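Local coordinates for cell division protein FtsI/penicillin binding protein 2 (Legionella pneumophila subsp. pneumophila ATCC 43290, PDB 4ZTK), which is a penicillin-binding D,D-transpeptidase that probably cross-links peptidoglycan during cell division, at residues T188-A200 against A264-L277. Sequence-based numbering, arbitrary orientation.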
loop_
_atom_site.group_PDB
_atom_site.type_symbol
_atom_site.label_atom_id
_atom_site.label_comp_id
_atom_site.label_asym_id
_atom_site.label_seq_id
_atom_site.Cartn_x
_atom_site.Cartn_y
_atom_site.Cartn_z
ATOM N N THR A 188 -1.847 7.531 -6.985
ATOM C CA THR A 188 -3.053 6.928 -7.525
ATOM C C THR A 188 -2.973 5.446 -7.210
ATOM O O THR A 188 -1.943 4.969 -6.730
ATOM C CB THR A 188 -3.161 7.111 -9.052
ATOM O OG1 THR A 188 -2.034 6.494 -9.687
ATOM C CG2 THR A 188 -3.207 8.590 -9.423
ATOM N N ILE A 189 -4.055 4.719 -7.458
ATOM C CA ILE A 189 -4.050 3.273 -7.264
ATOM C C ILE A 189 -2.932 2.665 -8.107
ATOM O O ILE A 189 -2.148 1.852 -7.625
ATOM C CB ILE A 189 -5.400 2.641 -7.663
ATOM C CG1 ILE A 189 -6.509 3.125 -6.731
ATOM C CG2 ILE A 189 -5.310 1.131 -7.623
ATOM C CD1 ILE A 189 -6.265 2.779 -5.278
ATOM N N GLU A 190 -2.851 3.102 -9.361
ATOM C CA GLU A 190 -1.834 2.618 -10.293
ATOM C C GLU A 190 -0.395 2.894 -9.844
ATOM O O GLU A 190 0.461 2.014 -9.917
ATOM C CB GLU A 190 -2.062 3.209 -11.688
ATOM C CG GLU A 190 -1.109 2.670 -12.750
ATOM C CD GLU A 190 -1.451 3.148 -14.156
ATOM O OE1 GLU A 190 -1.248 2.373 -15.117
ATOM O OE2 GLU A 190 -1.919 4.297 -14.301
ATOM N N SER A 191 -0.117 4.111 -9.393
ATOM C CA SER A 191 1.256 4.451 -9.033
ATOM C C SER A 191 1.653 3.745 -7.742
ATOM O O SER A 191 2.783 3.278 -7.603
ATOM C CB SER A 191 1.447 5.967 -8.912
ATOM O OG SER A 191 0.906 6.467 -7.699
ATOM N N LEU A 192 0.714 3.645 -6.806
ATOM C CA LEU A 192 1.005 3.028 -5.516
ATOM C C LEU A 192 1.287 1.529 -5.642
ATOM O O LEU A 192 2.247 1.019 -5.057
ATOM C CB LEU A 192 -0.122 3.288 -4.512
ATOM C CG LEU A 192 0.142 2.795 -3.083
ATOM C CD1 LEU A 192 1.447 3.379 -2.514
ATOM C CD2 LEU A 192 -1.038 3.109 -2.161
ATOM N N ILE A 193 0.464 0.823 -6.413
ATOM C CA ILE A 193 0.664 -0.612 -6.568
ATOM C C ILE A 193 1.938 -0.900 -7.369
ATOM O O ILE A 193 2.602 -1.920 -7.160
ATOM C CB ILE A 193 -0.581 -1.325 -7.176
ATOM C CG1 ILE A 193 -0.489 -2.842 -6.965
ATOM C CG2 ILE A 193 -0.753 -0.978 -8.653
ATOM C CD1 ILE A 193 -1.726 -3.615 -7.427
ATOM N N LYS A 194 2.298 0.013 -8.267
ATOM C CA LYS A 194 3.531 -0.151 -9.029
ATOM C C LYS A 194 4.753 0.007 -8.123
ATOM O O LYS A 194 5.764 -0.673 -8.307
ATOM C CB LYS A 194 3.587 0.819 -10.216
ATOM C CG LYS A 194 2.725 0.383 -11.403
ATOM C CD LYS A 194 2.769 1.399 -12.537
ATOM C CE LYS A 194 1.919 0.950 -13.720
ATOM N NZ LYS A 194 2.522 -0.192 -14.467
ATOM N N SER A 195 4.649 0.895 -7.139
ATOM C CA SER A 195 5.711 1.050 -6.154
ATOM C C SER A 195 5.873 -0.229 -5.336
ATOM O O SER A 195 6.992 -0.682 -5.089
ATOM C CB SER A 195 5.432 2.246 -5.242
ATOM O OG SER A 195 5.432 3.446 -6.001
ATOM N N TYR A 196 4.757 -0.820 -4.921
ATOM C CA TYR A 196 4.824 -2.092 -4.211
ATOM C C TYR A 196 5.328 -3.224 -5.113
ATOM O O TYR A 196 5.979 -4.159 -4.646
ATOM C CB TYR A 196 3.483 -2.437 -3.550
ATOM C CG TYR A 196 3.396 -1.867 -2.157
ATOM C CD1 TYR A 196 2.950 -0.574 -1.943
ATOM C CD2 TYR A 196 3.804 -2.608 -1.061
ATOM C CE1 TYR A 196 2.894 -0.039 -0.666
ATOM C CE2 TYR A 196 3.756 -2.086 0.214
ATOM C CZ TYR A 196 3.303 -0.799 0.404
ATOM O OH TYR A 196 3.253 -0.273 1.671
ATOM N N ALA A 197 5.054 -3.119 -6.409
ATOM C CA ALA A 197 5.535 -4.116 -7.360
ATOM C C ALA A 197 7.062 -4.152 -7.376
ATOM O O ALA A 197 7.664 -5.203 -7.590
ATOM C CB ALA A 197 4.984 -3.849 -8.752
ATOM N N ILE A 198 7.686 -3.007 -7.129
ATOM C CA ILE A 198 9.141 -2.942 -7.076
ATOM C C ILE A 198 9.681 -3.805 -5.932
ATOM O O ILE A 198 10.638 -4.562 -6.106
ATOM C CB ILE A 198 9.641 -1.491 -6.948
ATOM C CG1 ILE A 198 9.270 -0.701 -8.208
ATOM C CG2 ILE A 198 11.150 -1.464 -6.723
ATOM C CD1 ILE A 198 9.724 0.747 -8.193
ATOM N N LEU A 199 9.050 -3.702 -4.768
ATOM C CA LEU A 199 9.438 -4.512 -3.620
ATOM C C LEU A 199 9.212 -5.993 -3.900
ATOM O O LEU A 199 10.021 -6.834 -3.514
ATOM C CB LEU A 199 8.655 -4.096 -2.374
ATOM C CG LEU A 199 8.799 -2.642 -1.920
ATOM C CD1 LEU A 199 7.875 -2.370 -0.736
ATOM C CD2 LEU A 199 10.246 -2.318 -1.563
ATOM N N ALA A 200 8.111 -6.303 -4.579
ATOM C CA ALA A 200 7.792 -7.679 -4.923
ATOM C C ALA A 200 8.761 -8.213 -5.973
ATOM O O ALA A 200 8.955 -9.420 -6.088
ATOM C CB ALA A 200 6.351 -7.788 -5.418
ATOM N N ALA A 264 -1.816 -2.811 1.212
ATOM C CA ALA A 264 -1.000 -3.062 0.037
ATOM C C ALA A 264 -0.044 -4.194 0.351
ATOM O O ALA A 264 0.544 -4.229 1.424
ATOM C CB ALA A 264 -0.225 -1.812 -0.340
ATOM N N GLY A 265 0.115 -5.122 -0.582
ATOM C CA GLY A 265 1.003 -6.240 -0.348
ATOM C C GLY A 265 1.221 -7.131 -1.552
ATOM O O GLY A 265 0.833 -6.798 -2.671
ATOM N N TYR A 266 1.853 -8.275 -1.317
ATOM C CA TYR A 266 2.144 -9.210 -2.388
ATOM C C TYR A 266 2.275 -10.628 -1.841
ATOM O O TYR A 266 2.542 -10.820 -0.653
ATOM C CB TYR A 266 3.395 -8.780 -3.163
ATOM C CG TYR A 266 4.619 -8.562 -2.299
ATOM C CD1 TYR A 266 5.431 -9.626 -1.934
ATOM C CD2 TYR A 266 4.969 -7.293 -1.859
ATOM C CE1 TYR A 266 6.555 -9.438 -1.151
ATOM C CE2 TYR A 266 6.097 -7.089 -1.079
ATOM C CZ TYR A 266 6.883 -8.169 -0.726
ATOM O OH TYR A 266 8.003 -7.986 0.055
ATOM N N VAL A 267 2.084 -11.615 -2.712
ATOM C CA VAL A 267 1.928 -12.998 -2.274
ATOM C C VAL A 267 2.266 -13.962 -3.414
ATOM O O VAL A 267 1.974 -13.668 -4.573
ATOM C CB VAL A 267 0.473 -13.242 -1.772
ATOM C CG1 VAL A 267 -0.529 -13.098 -2.909
ATOM C CG2 VAL A 267 0.330 -14.600 -1.118
ATOM N N PRO A 268 2.941 -15.090 -3.105
ATOM C CA PRO A 268 3.590 -15.436 -1.833
ATOM C C PRO A 268 4.797 -14.534 -1.614
ATOM O O PRO A 268 5.415 -14.133 -2.591
ATOM C CB PRO A 268 4.052 -16.885 -2.050
ATOM C CG PRO A 268 3.221 -17.399 -3.192
ATOM C CD PRO A 268 3.017 -16.197 -4.075
ATOM N N ALA A 269 5.124 -14.216 -0.367
ATOM C CA ALA A 269 6.199 -13.262 -0.096
ATOM C C ALA A 269 7.552 -13.735 -0.626
ATOM O O ALA A 269 8.334 -12.937 -1.143
ATOM C CB ALA A 269 6.284 -12.961 1.387
ATOM N N ASP A 270 7.810 -15.034 -0.505
ATOM C CA ASP A 270 9.101 -15.617 -0.868
ATOM C C ASP A 270 9.348 -15.648 -2.375
ATOM O O ASP A 270 10.496 -15.674 -2.821
ATOM C CB ASP A 270 9.238 -17.024 -0.280
ATOM C CG ASP A 270 8.048 -17.913 -0.605
ATOM O OD1 ASP A 270 8.260 -19.107 -0.906
ATOM O OD2 ASP A 270 6.902 -17.418 -0.553
ATOM N N ASN A 271 8.271 -15.654 -3.153
ATOM C CA ASN A 271 8.371 -15.615 -4.607
ATOM C C ASN A 271 7.061 -15.124 -5.201
ATOM O O ASN A 271 6.266 -15.916 -5.698
ATOM C CB ASN A 271 8.728 -16.995 -5.161
ATOM C CG ASN A 271 9.243 -16.934 -6.580
ATOM O OD1 ASN A 271 8.671 -16.256 -7.432
ATOM N ND2 ASN A 271 10.342 -17.634 -6.840
ATOM N N PRO A 272 6.843 -13.802 -5.151
ATOM C CA PRO A 272 5.555 -13.156 -5.423
ATOM C C PRO A 272 4.932 -13.563 -6.743
ATOM O O PRO A 272 5.618 -13.670 -7.752
ATOM C CB PRO A 272 5.915 -11.669 -5.435
ATOM C CG PRO A 272 7.077 -11.581 -4.511
ATOM C CD PRO A 272 7.878 -12.815 -4.802
ATOM N N ARG A 273 3.625 -13.787 -6.716
ATOM C CA ARG A 273 2.872 -14.084 -7.921
ATOM C C ARG A 273 1.945 -12.915 -8.231
ATOM O O ARG A 273 1.669 -12.625 -9.396
ATOM C CB ARG A 273 2.069 -15.371 -7.734
ATOM C CG ARG A 273 1.465 -15.928 -9.011
ATOM C CD ARG A 273 1.950 -17.346 -9.265
ATOM N NE ARG A 273 1.739 -18.215 -8.111
ATOM C CZ ARG A 273 0.638 -18.932 -7.906
ATOM N NH1 ARG A 273 0.534 -19.698 -6.829
ATOM N NH2 ARG A 273 -0.360 -18.881 -8.777
ATOM N N TYR A 274 1.471 -12.241 -7.186
ATOM C CA TYR A 274 0.541 -11.132 -7.355
ATOM C C TYR A 274 0.873 -9.983 -6.417
ATOM O O TYR A 274 1.272 -10.196 -5.277
ATOM C CB TYR A 274 -0.902 -11.584 -7.104
ATOM C CG TYR A 274 -1.329 -12.775 -7.927
ATOM C CD1 TYR A 274 -1.640 -12.637 -9.269
ATOM C CD2 TYR A 274 -1.420 -14.037 -7.358
ATOM C CE1 TYR A 274 -2.031 -13.730 -10.030
ATOM C CE2 TYR A 274 -1.809 -15.131 -8.104
ATOM C CZ TYR A 274 -2.113 -14.972 -9.442
ATOM O OH TYR A 274 -2.497 -16.063 -10.189
ATOM N N VAL A 275 0.703 -8.764 -6.908
ATOM C CA VAL A 275 0.742 -7.590 -6.058
ATOM C C VAL A 275 -0.696 -7.121 -5.941
ATOM O O VAL A 275 -1.416 -7.071 -6.940
ATOM C CB VAL A 275 1.597 -6.466 -6.671
ATOM C CG1 VAL A 275 1.804 -5.347 -5.655
ATOM C CG2 VAL A 275 2.934 -7.012 -7.161
ATOM N N LEU A 276 -1.126 -6.798 -4.726
ATOM C CA LEU A 276 -2.509 -6.386 -4.510
ATOM C C LEU A 276 -2.577 -5.099 -3.711
ATOM O O LEU A 276 -1.765 -4.871 -2.816
ATOM C CB LEU A 276 -3.299 -7.463 -3.760
ATOM C CG LEU A 276 -3.339 -8.899 -4.281
ATOM C CD1 LEU A 276 -2.093 -9.671 -3.873
ATOM C CD2 LEU A 276 -4.582 -9.584 -3.761
ATOM N N LEU A 277 -3.567 -4.277 -4.037
ATOM C CA LEU A 277 -3.858 -3.057 -3.302
ATOM C C LEU A 277 -5.364 -2.970 -3.120
ATOM O O LEU A 277 -6.128 -3.086 -4.088
ATOM C CB LEU A 277 -3.340 -1.833 -4.057
ATOM C CG LEU A 277 -3.681 -0.458 -3.468
ATOM C CD1 LEU A 277 -3.232 -0.353 -2.014
ATOM C CD2 LEU A 277 -3.051 0.661 -4.297
#
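Ala-264 CB sits almost centrally over one face of the Tyr-196 ring, 3.6 Å from its centroid and only 13° off the normal, a CH-pi contact between strand methyl and helix ring. A second such contact runs the other way round, from helix methyl to strand ring: Ala-200 CB lies over a face of the Tyr-266 ring, shifted toward the rim where it meets CG at 3.7 Å.

Most of the rest is aliphatic packing, with a few methyl and ring carbons set against backbone carbonyls. Val-275 divides its methyls: CG1 meets Ile-193 CG1 at 3.6 Å, the two side chains running past each other in opposite directions, while CG2 rests on Ala-197 and Ala-200. With Ile-193 CG1 anti to the backbone N (chi1 -164°), CD1 reaches the strand backbone, 3.5 Å from Val-275 O. Leu-277 presents CD2 to the first helical turn, 3.8 Å from Leu-192 CD2 and 3.6 Å from Ile-189 O. At the far end Pro-272 CG packs against Ala-200 O at 3.3 Å.

Both tyrosine hydroxyls are anchored beyond the interface: Tyr-196 OH hydrogen-bonds Thr-81 O, within a probable SxxK active-site motif, and Tyr-266 OH bonds Asn-223 OD1 of helix 216-231.

The helix crosses strand 264-267 at -40°, with an axis separation of 8.4 Å, packing on one face of the five-stranded antiparallel sheet of the penicillin-binding transpeptidase fold. Beside the hairpin, Ile-189 and Ile-193 extend the packing onto strand 43-49, and Leu-199 touches helix 216-231; from the sheet's other face Leu-276 meets helix 295-310.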